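Local coordinates for glycerol uptake operon antiterminator regulatory protein (PDB 3KTS), which probably senses glycerol 3-phosphate and regulates expression of the glycerol uptake operon by transcription antitermination, at residues 140-145 against 153-158; 5-10 against 101-106; 121-126 against 147-152; 20-25 against 33-38. All coordinates share one frame; numbering follows the deposited sequence.

Contact 1: 140-145 against 153-158; sequences EQVQKM and VIAGGL
V142 on helix 139-149 meets V153 and A155 on strand 153-156 through its two methyl groups. V142 CG1 lies 3.8 Å from V153 CG2. This is the closest approach between the segments. The two valine side chains run at a slant to each other here. V142 CG2 points to the next helix-facing strand position and comes within 4.3 Å of A155 CB. The split follows from the valine torsion. CG1 stands anti to the backbone N (chi1 171°), while CG2 turns back beside that N. One branch therefore serves V153 and the other A155. No hydrogen bond crosses the contact; it is apolar packing between buried residues.

The next shell fixes both partners. V142 also touches L133 and A173, on the strands flanking 153-156. M145, one turn further along the helix, packs on L133 and on Y116 and V120 of helix 113-126. In the sheet, V153 pairs through its backbone with I174, and A155 with A175 and T177. I154 pairs with I131 and L133, and its side chain leaves on the other face of the strand. Just past the strand, L158 N hydrogen-bonds an oxygen of an unidentified ligand. The packing of a helix on the strand that follows it is that of a right-handed beta-alpha-beta unit in a TIM barrel.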
loop_
_atom_site.group_PDB
_atom_site.type_symbol
_atom_site.label_atom_id
_atom_site.label_comp_id
_atom_site.label_asym_id
_atom_site.label_seq_id
_atom_site.Cartn_x
_atom_site.Cartn_y
_atom_site.Cartn_z
ATOM N N GLU A 140 12.117 -11.891 -9.081
ATOM C CA GLU A 140 11.582 -12.997 -9.872
ATOM C C GLU A 140 10.207 -13.467 -9.404
ATOM O O GLU A 140 9.431 -13.979 -10.210
ATOM C CB GLU A 140 12.583 -14.147 -9.949
ATOM C CG GLU A 140 13.646 -13.927 -11.025
ATOM C CD GLU A 140 15.026 -14.419 -10.620
ATOM O OE1 GLU A 140 15.570 -15.306 -11.314
ATOM O OE2 GLU A 140 15.572 -13.916 -9.611
ATOM N N GLN A 141 9.899 -13.272 -8.121
ATOM C CA GLN A 141 8.565 -13.585 -7.591
ATOM C C GLN A 141 7.540 -12.539 -7.998
ATOM O O GLN A 141 6.368 -12.860 -8.187
ATOM C CB GLN A 141 8.571 -13.742 -6.066
ATOM C CG GLN A 141 9.078 -15.097 -5.551
ATOM C CD GLN A 141 8.468 -16.300 -6.268
ATOM O OE1 GLN A 141 7.248 -16.471 -6.313
ATOM N NE2 GLN A 141 9.327 -17.143 -6.826
ATOM N N VAL A 142 7.996 -11.294 -8.123
ATOM C CA VAL A 142 7.165 -10.190 -8.605
ATOM C C VAL A 142 6.862 -10.392 -10.090
ATOM O O VAL A 142 5.745 -10.127 -10.550
ATOM C CB VAL A 142 7.830 -8.817 -8.303
ATOM C CG1 VAL A 142 7.107 -7.665 -8.990
ATOM C CG2 VAL A 142 7.851 -8.582 -6.799
ATOM N N GLN A 143 7.853 -10.906 -10.814
ATOM C CA GLN A 143 7.710 -11.272 -12.221
ATOM C C GLN A 143 6.675 -12.386 -12.421
ATOM O O GLN A 143 5.743 -12.225 -13.214
ATOM C CB GLN A 143 9.069 -11.670 -12.812
ATOM C CG GLN A 143 9.080 -11.789 -14.333
ATOM C CD GLN A 143 10.469 -11.642 -14.926
ATOM O OE1 GLN A 143 11.443 -12.196 -14.413
ATOM N NE2 GLN A 143 10.566 -10.891 -16.021
ATOM N N LYS A 144 6.836 -13.491 -11.686
ATOM C CA LYS A 144 5.902 -14.627 -11.711
ATOM C C LYS A 144 4.470 -14.200 -11.416
ATOM O O LYS A 144 3.530 -14.679 -12.056
ATOM C CB LYS A 144 6.303 -15.694 -10.683
ATOM C CG LYS A 144 7.369 -16.690 -11.121
ATOM C CD LYS A 144 7.680 -17.658 -9.971
ATOM C CE LYS A 144 8.953 -18.461 -10.214
ATOM N NZ LYS A 144 8.707 -19.666 -11.059
ATOM N N MET A 145 4.308 -13.301 -10.450
ATOM C CA MET A 145 2.985 -12.903 -9.988
ATOM C C MET A 145 2.273 -12.043 -11.027
ATOM O O MET A 145 1.080 -12.215 -11.276
ATOM C CB MET A 145 3.085 -12.148 -8.661
ATOM C CG MET A 145 2.733 -12.985 -7.442
ATOM S SD MET A 145 1.083 -12.634 -6.809
ATOM C CE MET A 145 0.067 -13.235 -8.156
ATOM N N VAL A 153 0.852 -4.767 -9.438
ATOM C CA VAL A 153 1.470 -5.038 -8.136
ATOM C C VAL A 153 2.470 -3.958 -7.695
ATOM O O VAL A 153 3.286 -3.491 -8.489
ATOM C CB VAL A 153 2.049 -6.506 -7.992
ATOM C CG1 VAL A 153 1.448 -7.450 -9.017
ATOM C CG2 VAL A 153 3.567 -6.553 -8.069
ATOM N N ILE A 154 2.357 -3.538 -6.436
ATOM C CA ILE A 154 3.372 -2.725 -5.779
ATOM C C ILE A 154 4.278 -3.726 -5.081
ATOM O O ILE A 154 3.821 -4.791 -4.672
ATOM C CB ILE A 154 2.758 -1.786 -4.700
ATOM C CG1 ILE A 154 1.610 -0.945 -5.261
ATOM C CG2 ILE A 154 3.819 -0.871 -4.066
ATOM C CD1 ILE A 154 2.033 0.332 -5.932
ATOM N N ALA A 155 5.564 -3.409 -4.971
ATOM C CA ALA A 155 6.455 -4.185 -4.116
ATOM C C ALA A 155 6.955 -3.315 -2.976
ATOM O O ALA A 155 7.167 -2.117 -3.142
ATOM C CB ALA A 155 7.608 -4.748 -4.905
ATOM N N GLY A 156 7.133 -3.927 -1.816
ATOM C CA GLY A 156 7.556 -3.210 -0.630
ATOM C C GLY A 156 8.298 -4.125 0.312
ATOM O O GLY A 156 8.172 -5.339 0.225
ATOM N N GLY A 157 9.073 -3.543 1.218
ATOM C CA GLY A 157 9.796 -4.319 2.214
ATOM C C GLY A 157 11.238 -4.565 1.833
ATOM O O GLY A 157 11.521 -5.117 0.771
ATOM N N LEU A 158 12.138 -4.114 2.703
ATOM C CA LEU A 158 13.576 -4.395 2.625
ATOM C C LEU A 158 14.333 -3.765 1.450
ATOM O O LEU A 158 15.473 -4.146 1.176
ATOM C CB LEU A 158 13.850 -5.908 2.695
ATOM C CG LEU A 158 13.363 -6.641 3.944
ATOM C CD1 LEU A 158 13.689 -8.124 3.844
ATOM C CD2 LEU A 158 13.966 -6.035 5.208
#

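Contact 2: 5-10 against 101-106; sequences LPFSNQ and KMLAIQ
L103, near the N-terminal end of strand 103-109, receives L5, P6 and F7 of the N-terminal loop, and apolar packing makes up the whole contact. Its two methyl groups divide the work. CD2 of L103 meets the forked end of L5, with L5 CD1 at 4.0 Å and L5 CD2 at 4.1 Å. CD1 of L103 turns to the other two residues. It lies 3.8 Å from F7 CE2 and 4.0 Å from F7 CZ, an oblique approach to the ring. P6 CG adds a looser touch, 4.4 Å from L103 CD1. The side chains of F7 and L103 reach each other from opposite directions. No hydrogen bond joins the two segments.

Polar bonds instead shape the loop. The hydroxyl of S8 donates to the carbonyl of L5, with S8 OG 3.1 Å from L5 O. The donor sits 23° off the carbonyl plane, and the C=O...OG angle is 156°. This bond ties the chain back over P6 and F7. A weak backbone bond from S8 N to P6 O spans the same turn. Beyond it, Q10 NE2 bonds the carbonyls of I12 and Y32.

F7 also packs edge-to-face with the ring of Y32. On the strand side, the L103 backbone pairs with I86. L103 lies near the N-terminal end of its strand, and the 5-10 loop leads into strand 12-16, which places the loop at the N-terminal end of the strands. This is an N-terminal segment covering the bottom of a TIM barrel, with F7 buried inside.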
loop_
_atom_site.group_PDB
_atom_site.type_symbol
_atom_site.label_atom_id
_atom_site.label_comp_id
_atom_site.label_asym_id
_atom_site.label_seq_id
_atom_site.Cartn_x
_atom_site.Cartn_y
_atom_site.Cartn_z
ATOM N N LEU A 5 -3.643 2.751 -12.618
ATOM C CA LEU A 5 -3.676 3.219 -11.232
ATOM C C LEU A 5 -3.052 4.603 -11.045
ATOM O O LEU A 5 -2.008 4.892 -11.637
ATOM C CB LEU A 5 -3.040 2.190 -10.293
ATOM C CG LEU A 5 -3.932 1.026 -9.853
ATOM C CD1 LEU A 5 -3.551 0.674 -8.452
ATOM C CD2 LEU A 5 -5.425 1.345 -9.899
ATOM N N PRO A 6 -3.697 5.459 -10.217
ATOM C CA PRO A 6 -3.388 6.889 -10.038
ATOM C C PRO A 6 -1.938 7.261 -9.713
ATOM O O PRO A 6 -1.558 8.423 -9.877
ATOM C CB PRO A 6 -4.312 7.308 -8.887
ATOM C CG PRO A 6 -4.752 6.028 -8.245
ATOM C CD PRO A 6 -4.839 5.067 -9.370
ATOM N N PHE A 7 -1.139 6.300 -9.254
ATOM C CA PHE A 7 0.295 6.519 -9.111
ATOM C C PHE A 7 1.046 5.999 -10.333
ATOM O O PHE A 7 1.828 5.047 -10.256
ATOM C CB PHE A 7 0.849 5.941 -7.799
ATOM C CG PHE A 7 0.016 4.841 -7.213
ATOM C CD1 PHE A 7 0.109 3.543 -7.700
ATOM C CD2 PHE A 7 -0.857 5.101 -6.159
ATOM C CE1 PHE A 7 -0.661 2.524 -7.156
ATOM C CE2 PHE A 7 -1.632 4.086 -5.607
ATOM C CZ PHE A 7 -1.534 2.796 -6.106
ATOM N N SER A 8 0.763 6.628 -11.470
ATOM C CA SER A 8 1.565 6.472 -12.675
ATOM C C SER A 8 2.677 7.510 -12.605
ATOM O O SER A 8 2.447 8.636 -12.150
ATOM C CB SER A 8 0.716 6.679 -13.932
ATOM O OG SER A 8 -0.295 5.689 -14.037
ATOM N N ASN A 9 3.874 7.115 -13.040
ATOM C CA ASN A 9 5.101 7.932 -12.946
ATOM C C ASN A 9 5.490 8.384 -11.531
ATOM O O ASN A 9 6.167 9.401 -11.350
ATOM C CB ASN A 9 5.093 9.111 -13.939
ATOM C CG ASN A 9 5.665 8.739 -15.302
ATOM O OD1 ASN A 9 5.414 9.423 -16.296
ATOM N ND2 ASN A 9 6.442 7.658 -15.353
ATOM N N GLN A 10 5.045 7.618 -10.539
ATOM C CA GLN A 10 5.530 7.753 -9.179
ATOM C C GLN A 10 6.079 6.403 -8.742
ATOM O O GLN A 10 5.318 5.461 -8.527
ATOM C CB GLN A 10 4.421 8.207 -8.239
ATOM C CG GLN A 10 4.946 8.609 -6.876
ATOM C CD GLN A 10 3.844 8.857 -5.889
ATOM O OE1 GLN A 10 2.681 8.999 -6.269
ATOM N NE2 GLN A 10 4.194 8.898 -4.604
ATOM N N LYS A 101 -16.294 2.185 -3.264
ATOM C CA LYS A 101 -15.500 2.693 -4.389
ATOM C C LYS A 101 -14.148 3.256 -3.934
ATOM O O LYS A 101 -13.723 4.323 -4.381
ATOM C CB LYS A 101 -16.297 3.709 -5.227
ATOM C CG LYS A 101 -17.668 3.209 -5.684
ATOM C CD LYS A 101 -18.304 4.167 -6.680
ATOM C CE LYS A 101 -19.699 3.699 -7.082
ATOM N NZ LYS A 101 -20.419 4.729 -7.889
ATOM N N MET A 102 -13.501 2.524 -3.023
ATOM C CA MET A 102 -12.171 2.847 -2.516
ATOM C C MET A 102 -11.107 2.053 -3.241
ATOM O O MET A 102 -11.354 0.929 -3.696
ATOM C CB MET A 102 -12.068 2.518 -1.034
ATOM C CG MET A 102 -12.179 3.700 -0.133
ATOM S SD MET A 102 -10.598 4.478 0.228
ATOM C CE MET A 102 -11.187 5.424 1.612
ATOM N N LEU A 103 -9.920 2.645 -3.329
ATOM C CA LEU A 103 -8.762 1.983 -3.892
ATOM C C LEU A 103 -8.337 0.916 -2.892
ATOM O O LEU A 103 -7.724 1.216 -1.867
ATOM C CB LEU A 103 -7.629 2.994 -4.101
ATOM C CG LEU A 103 -6.651 2.965 -5.286
ATOM C CD1 LEU A 103 -5.275 3.391 -4.800
ATOM C CD2 LEU A 103 -6.549 1.623 -5.973
ATOM N N ALA A 104 -8.706 -0.326 -3.183
ATOM C CA ALA A 104 -8.377 -1.448 -2.316
ATOM C C ALA A 104 -7.141 -2.185 -2.818
ATOM O O ALA A 104 -7.183 -2.859 -3.854
ATOM C CB ALA A 104 -9.555 -2.390 -2.209
ATOM N N ILE A 105 -6.037 -2.043 -2.090
ATOM C CA ILE A 105 -4.823 -2.804 -2.393
ATOM C C ILE A 105 -4.602 -3.940 -1.374
ATOM O O ILE A 105 -4.673 -3.723 -0.167
ATOM C CB ILE A 105 -3.570 -1.879 -2.660
ATOM C CG1 ILE A 105 -2.322 -2.369 -1.919
ATOM C CG2 ILE A 105 -3.876 -0.372 -2.400
ATOM C CD1 ILE A 105 -1.111 -1.496 -2.155
ATOM N N GLN A 106 -4.375 -5.152 -1.876
ATOM C CA GLN A 106 -4.252 -6.339 -1.025
ATOM C C GLN A 106 -2.806 -6.711 -0.733
ATOM O O GLN A 106 -1.997 -6.880 -1.644
ATOM C CB GLN A 106 -4.965 -7.534 -1.648
ATOM C CG GLN A 106 -5.188 -8.689 -0.671
ATOM C CD GLN A 106 -5.525 -9.995 -1.356
ATOM O OE1 GLN A 106 -5.047 -11.058 -0.958
ATOM N NE2 GLN A 106 -6.343 -9.925 -2.396
#

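Contact 3: 121-126 against 147-152; sequences ALIQKV and QKLHIP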
loop_
_atom_site.group_PDB
_atom_site.type_symbol
_atom_site.label_atom_id
_atom_site.label_comp_id
_atom_site.label_asym_id
_atom_site.label_seq_id
_atom_site.Cartn_x
_atom_site.Cartn_y
_atom_site.Cartn_z
ATOM N N ALA A 121 -5.208 -17.478 -4.540
ATOM C CA ALA A 121 -6.601 -17.897 -4.468
ATOM C C ALA A 121 -7.468 -16.783 -3.876
ATOM O O ALA A 121 -8.602 -16.584 -4.312
ATOM C CB ALA A 121 -6.731 -19.193 -3.654
ATOM N N LEU A 122 -6.918 -16.048 -2.906
ATOM C CA LEU A 122 -7.633 -14.934 -2.269
ATOM C C LEU A 122 -7.757 -13.738 -3.209
ATOM O O LEU A 122 -8.817 -13.114 -3.281
ATOM C CB LEU A 122 -6.960 -14.513 -0.956
ATOM C CG LEU A 122 -7.735 -13.553 -0.040
ATOM C CD1 LEU A 122 -9.182 -14.019 0.193
ATOM C CD2 LEU A 122 -7.030 -13.372 1.286
ATOM N N ILE A 123 -6.667 -13.441 -3.918
ATOM C CA ILE A 123 -6.628 -12.416 -4.965
ATOM C C ILE A 123 -7.674 -12.711 -6.040
ATOM O O ILE A 123 -8.393 -11.809 -6.481
ATOM C CB ILE A 123 -5.213 -12.322 -5.594
ATOM C CG1 ILE A 123 -4.251 -11.630 -4.628
ATOM C CG2 ILE A 123 -5.234 -11.556 -6.911
ATOM C CD1 ILE A 123 -2.795 -11.887 -4.940
ATOM N N GLN A 124 -7.764 -13.983 -6.427
ATOM C CA GLN A 124 -8.725 -14.444 -7.419
ATOM C C GLN A 124 -10.155 -14.197 -6.963
ATOM O O GLN A 124 -10.997 -13.779 -7.759
ATOM C CB GLN A 124 -8.525 -15.937 -7.707
ATOM C CG GLN A 124 -9.110 -16.406 -9.040
ATOM C CD GLN A 124 -8.394 -15.804 -10.244
ATOM O OE1 GLN A 124 -7.167 -15.670 -10.253
ATOM N NE2 GLN A 124 -9.162 -15.441 -11.269
ATOM N N LYS A 125 -10.407 -14.448 -5.679
ATOM C CA LYS A 125 -11.734 -14.292 -5.088
ATOM C C LYS A 125 -12.157 -12.823 -4.951
ATOM O O LYS A 125 -13.223 -12.440 -5.428
ATOM C CB LYS A 125 -11.820 -15.026 -3.736
ATOM C CG LYS A 125 -12.992 -14.590 -2.837
ATOM C CD LYS A 125 -13.184 -15.485 -1.621
ATOM C CE LYS A 125 -14.047 -16.699 -1.957
ATOM N NZ LYS A 125 -14.455 -17.464 -0.741
ATOM N N VAL A 126 -11.323 -12.003 -4.320
ATOM C CA VAL A 126 -11.766 -10.660 -3.922
ATOM C C VAL A 126 -11.517 -9.583 -4.981
ATOM O O VAL A 126 -12.078 -8.487 -4.896
ATOM C CB VAL A 126 -11.191 -10.228 -2.548
ATOM C CG1 VAL A 126 -11.476 -11.295 -1.482
ATOM C CG2 VAL A 126 -9.702 -9.940 -2.650
ATOM N N GLN A 147 2.631 -11.955 -14.212
ATOM C CA GLN A 147 2.310 -12.678 -15.436
ATOM C C GLN A 147 1.190 -13.686 -15.204
ATOM O O GLN A 147 0.938 -14.553 -16.040
ATOM C CB GLN A 147 3.552 -13.389 -15.980
ATOM C CG GLN A 147 4.409 -12.528 -16.894
ATOM C CD GLN A 147 5.831 -13.040 -17.012
ATOM O OE1 GLN A 147 6.059 -14.235 -17.199
ATOM N NE2 GLN A 147 6.797 -12.135 -16.903
ATOM N N LYS A 148 0.521 -13.567 -14.060
ATOM C CA LYS A 148 -0.487 -14.541 -13.658
ATOM C C LYS A 148 -1.890 -14.058 -14.009
ATOM O O LYS A 148 -2.626 -14.731 -14.730
ATOM C CB LYS A 148 -0.388 -14.824 -12.157
ATOM C CG LYS A 148 0.408 -16.073 -11.813
ATOM C CD LYS A 148 -0.440 -17.325 -11.961
ATOM C CE LYS A 148 0.149 -18.274 -12.992
ATOM N NZ LYS A 148 -0.383 -19.656 -12.845
ATOM N N LEU A 149 -2.255 -12.890 -13.492
ATOM C CA LEU A 149 -3.595 -12.350 -13.688
ATOM C C LEU A 149 -3.559 -11.070 -14.517
ATOM O O LEU A 149 -4.466 -10.804 -15.305
ATOM C CB LEU A 149 -4.268 -12.084 -12.340
ATOM C CG LEU A 149 -4.321 -13.263 -11.365
ATOM C CD1 LEU A 149 -3.252 -13.121 -10.292
ATOM C CD2 LEU A 149 -5.703 -13.381 -10.739
ATOM N N HIS A 150 -2.504 -10.282 -14.334
ATOM C CA HIS A 150 -2.593 -8.835 -14.489
ATOM C C HIS A 150 -3.718 -8.258 -13.636
ATOM O O HIS A 150 -4.764 -7.866 -14.154
ATOM C CB HIS A 150 -2.806 -8.467 -15.959
ATOM C CG HIS A 150 -2.027 -7.267 -16.400
ATOM N ND1 HIS A 150 -0.654 -7.190 -16.291
ATOM C CD2 HIS A 150 -2.427 -6.096 -16.950
ATOM C CE1 HIS A 150 -0.243 -6.023 -16.755
ATOM N NE2 HIS A 150 -1.300 -5.341 -17.162
ATOM N N ILE A 151 -3.496 -8.208 -12.328
ATOM C CA ILE A 151 -3.614 -6.963 -11.577
ATOM C C ILE A 151 -2.246 -6.335 -11.333
ATOM O O ILE A 151 -1.245 -7.037 -11.196
ATOM C CB ILE A 151 -4.316 -7.185 -10.223
ATOM C CG1 ILE A 151 -5.749 -7.674 -10.439
ATOM C CG2 ILE A 151 -4.301 -5.907 -9.400
ATOM C CD1 ILE A 151 -6.167 -8.780 -9.495
ATOM N N PRO A 152 -2.212 -5.008 -11.279
ATOM C CA PRO A 152 -0.977 -4.282 -10.965
ATOM C C PRO A 152 -0.463 -4.616 -9.569
ATOM O O PRO A 152 -1.253 -4.735 -8.633
ATOM C CB PRO A 152 -1.414 -2.816 -11.027
ATOM C CG PRO A 152 -2.860 -2.847 -10.683
ATOM C CD PRO A 152 -3.393 -4.127 -11.258
#
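The CA atoms of I123 and I151 lie 9.1 Å apart, and those of Q124 and L149 8.4 Å apart, where the end of helix 113-126 runs beside the end of helix 139-149 and the turn after it. Side chains fill the gap between the backbones.

I123 is the central residue. Its CG2 branch does the touching, standing anti to the backbone N, while CG1 turns beside that N (chi1 -74°). CG2 of I123 lies 3.9 Å from I151 CD1. The two isoleucine side chains slide past each other in opposite directions. The same CG2 comes within 4.2 Å of L149 CD1. One methyl group thus packs against two residues on either side of H150 in sequence. Q124 lies near L149 on the exposed rim, but its modelled placement is doubtful.

H150 leaves the helix with a positive phi (53°). The reversal lets L149, just before H150, and I151, from the chain leading into strand 153-156, both face I123. No hydrogen bond links the segments.

Deeper in, I123 also touches L108 and Q106 of strand 103-109. I151 packs on Q127 and P128, in the loop after helix 113-126. L122 and V126 rest on Q106 as well. This is lateral packing between consecutive outer helices of a TIM barrel, at their C-terminal ends, near the N-terminal ends of the strands that follow them.

Contact 4: 20-25 against 33-38; sequences KDMEKI and MVMLET
M33 on strand 32-39 folds over I25 of helix 20-25, and its side chain can be followed from root to tip. CB of M33 already touches I25 CD1, at 3.8 Å. CG then sits between the backbone N and the carbonyl carbon (chi1 77°), which starts the chain toward the helix. Next comes the sulfur, with M33 SD 3.7 Å from I25 CD1. The chain bends at chi2 and at chi3, and the terminal methyl curls back over the isoleucine. M33 CE lies 3.8 Å from both I25 CG1 and I25 CD1. The same methyl makes a looser touch with the root of M22, 4.4 Å from M22 CB. The M33 and I25 side chains cross nearly at a right angle.

A second pair extends the packing along the strand. M22 CE meets M35 CE at 3.9 Å. Both thioethers bend at chi3, bringing their methyl ends together. All four residues are buried.

Neighbours close the layer. Helix 43-52 contributes L46 against M22 and A50 against M33, while W184 and P14 touch I25. On the helix, D21 forms a salt bridge with K181. The axis of 20-25 passes 10.2 Å from that of strand segment 33-35 at its closest, antiparallel at 177°. This is a short beta-alpha-beta unit of a TIM barrel, strand 12-16, helix 20-25 and strand 32-39, with a methionine-rich helix-sheet interface.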
loop_
_atom_site.group_PDB
_atom_site.type_symbol
_atom_site.label_atom_id
_atom_site.label_comp_id
_atom_site.label_asym_id
_atom_site.label_seq_id
_atom_site.Cartn_x
_atom_site.Cartn_y
_atom_site.Cartn_z
ATOM N N LYS A 20 6.079 12.046 12.880
ATOM C CA LYS A 20 7.260 12.797 12.432
ATOM C C LYS A 20 7.748 12.392 11.041
ATOM O O LYS A 20 8.368 13.193 10.345
ATOM C CB LYS A 20 8.407 12.648 13.434
ATOM C CG LYS A 20 8.291 13.534 14.663
ATOM C CD LYS A 20 9.483 13.341 15.581
ATOM C CE LYS A 20 9.314 14.111 16.873
ATOM N NZ LYS A 20 10.388 13.768 17.844
ATOM N N ASP A 21 7.475 11.147 10.652
ATOM C CA ASP A 21 7.818 10.647 9.322
ATOM C C ASP A 21 6.959 11.277 8.235
ATOM O O ASP A 21 7.411 11.438 7.100
ATOM C CB ASP A 21 7.686 9.123 9.265
ATOM C CG ASP A 21 8.912 8.407 9.793
ATOM O OD1 ASP A 21 9.942 9.076 10.032
ATOM O OD2 ASP A 21 8.849 7.168 9.964
ATOM N N MET A 22 5.725 11.632 8.582
ATOM C CA MET A 22 4.830 12.273 7.624
ATOM C C MET A 22 5.176 13.756 7.426
ATOM O O MET A 22 4.867 14.332 6.381
ATOM C CB MET A 22 3.354 12.064 7.994
ATOM C CG MET A 22 2.667 13.240 8.668
ATOM S SD MET A 22 0.889 13.155 8.468
ATOM C CE MET A 22 0.513 11.839 9.627
ATOM N N GLU A 23 5.815 14.357 8.431
ATOM C CA GLU A 23 6.340 15.714 8.322
ATOM C C GLU A 23 7.504 15.748 7.352
ATOM O O GLU A 23 7.610 16.665 6.537
ATOM C CB GLU A 23 6.781 16.244 9.689
ATOM C CG GLU A 23 5.980 17.443 10.184
ATOM C CD GLU A 23 4.512 17.131 10.396
ATOM O OE1 GLU A 23 3.689 17.565 9.561
ATOM O OE2 GLU A 23 4.184 16.450 11.390
ATOM N N LYS A 24 8.360 14.731 7.446
ATOM C CA LYS A 24 9.490 14.556 6.541
ATOM C C LYS A 24 9.026 14.458 5.089
ATOM O O LYS A 24 9.608 15.092 4.209
ATOM C CB LYS A 24 10.299 13.308 6.920
ATOM C CG LYS A 24 10.990 13.354 8.286
ATOM C CD LYS A 24 12.375 13.986 8.217
ATOM C CE LYS A 24 13.077 13.936 9.567
ATOM N NZ LYS A 24 14.393 14.642 9.537
ATOM N N ILE A 25 7.961 13.693 4.848
ATOM C CA ILE A 25 7.480 13.462 3.481
ATOM C C ILE A 25 6.516 14.526 2.972
ATOM O O ILE A 25 6.128 14.507 1.806
ATOM C CB ILE A 25 6.898 12.032 3.266
ATOM C CG1 ILE A 25 5.562 11.838 3.985
ATOM C CG2 ILE A 25 7.889 10.992 3.707
ATOM C CD1 ILE A 25 5.123 10.371 4.078
ATOM N N MET A 33 1.386 8.794 -0.503
ATOM C CA MET A 33 2.110 8.334 0.682
ATOM C C MET A 33 1.427 7.120 1.322
ATOM O O MET A 33 0.248 6.848 1.062
ATOM C CB MET A 33 2.251 9.461 1.706
ATOM C CG MET A 33 0.990 9.743 2.514
ATOM S SD MET A 33 1.381 10.283 4.187
ATOM C CE MET A 33 1.725 12.020 3.916
ATOM N N VAL A 34 2.170 6.399 2.154
ATOM C CA VAL A 34 1.624 5.255 2.873
ATOM C C VAL A 34 1.743 5.442 4.382
ATOM O O VAL A 34 2.804 5.805 4.890
ATOM C CB VAL A 34 2.330 3.947 2.471
ATOM C CG1 VAL A 34 1.966 2.829 3.436
ATOM C CG2 VAL A 34 1.967 3.566 1.043
ATOM N N MET A 35 0.648 5.193 5.093
ATOM C CA MET A 35 0.624 5.349 6.542
ATOM C C MET A 35 0.506 3.999 7.241
ATOM O O MET A 35 -0.495 3.299 7.095
ATOM C CB MET A 35 -0.530 6.262 6.963
ATOM C CG MET A 35 -0.138 7.336 7.964
ATOM S SD MET A 35 -1.495 8.462 8.344
ATOM C CE MET A 35 -1.317 9.663 7.028
ATOM N N LEU A 36 1.536 3.640 8.000
ATOM C CA LEU A 36 1.765 2.249 8.372
ATOM C C LEU A 36 1.105 1.919 9.707
ATOM O O LEU A 36 0.098 1.214 9.755
ATOM C CB LEU A 36 3.265 1.952 8.439
ATOM C CG LEU A 36 3.913 1.441 7.152
ATOM C CD1 LEU A 36 5.419 1.647 7.189
ATOM C CD2 LEU A 36 3.574 -0.025 6.924
ATOM N N GLU A 37 1.680 2.436 10.789
ATOM C CA GLU A 37 1.071 2.321 12.109
ATOM C C GLU A 37 0.406 3.629 12.523
ATOM O O GLU A 37 0.981 4.706 12.366
ATOM C CB GLU A 37 2.116 1.910 13.147
ATOM C CG GLU A 37 1.534 1.548 14.504
ATOM C CD GLU A 37 2.594 1.443 15.583
ATOM O OE1 GLU A 37 2.242 1.102 16.732
ATOM O OE2 GLU A 37 3.778 1.702 15.283
ATOM N N THR A 38 -0.808 3.527 13.055
ATOM C CA THR A 38 -1.593 4.705 13.404
ATOM C C THR A 38 -2.377 4.482 14.692
ATOM O O THR A 38 -2.410 3.373 15.227
ATOM C CB THR A 38 -2.571 5.086 12.278
ATOM O OG1 THR A 38 -3.295 3.924 11.856
ATOM C CG2 THR A 38 -1.818 5.668 11.091
#

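In the fold
All four contacts belong to one closed barrel. Contacts 1 and 4 pack helices on the outside of the same parallel sheet, on opposite sides of the chain's centre, with their own centres 22 Å apart. Contact 2 lies nearer the middle. It touches contact 1 through F7 CE1 and I154 CD1, 3.7 Å apart, on the strand face away from the helix. It also meets contact 3, where L5 CG is 4.1 Å from P152 CG. Contacts 1 and 3 share helix 139-149, their centres 13 Å apart. The centres of contacts 3 and 4 are 28 Å apart. The unidentified ligand at L158 probably comes from the crystallisation liquor; its position after strand 153-156 is consistent with a TIM-barrel phosphate site.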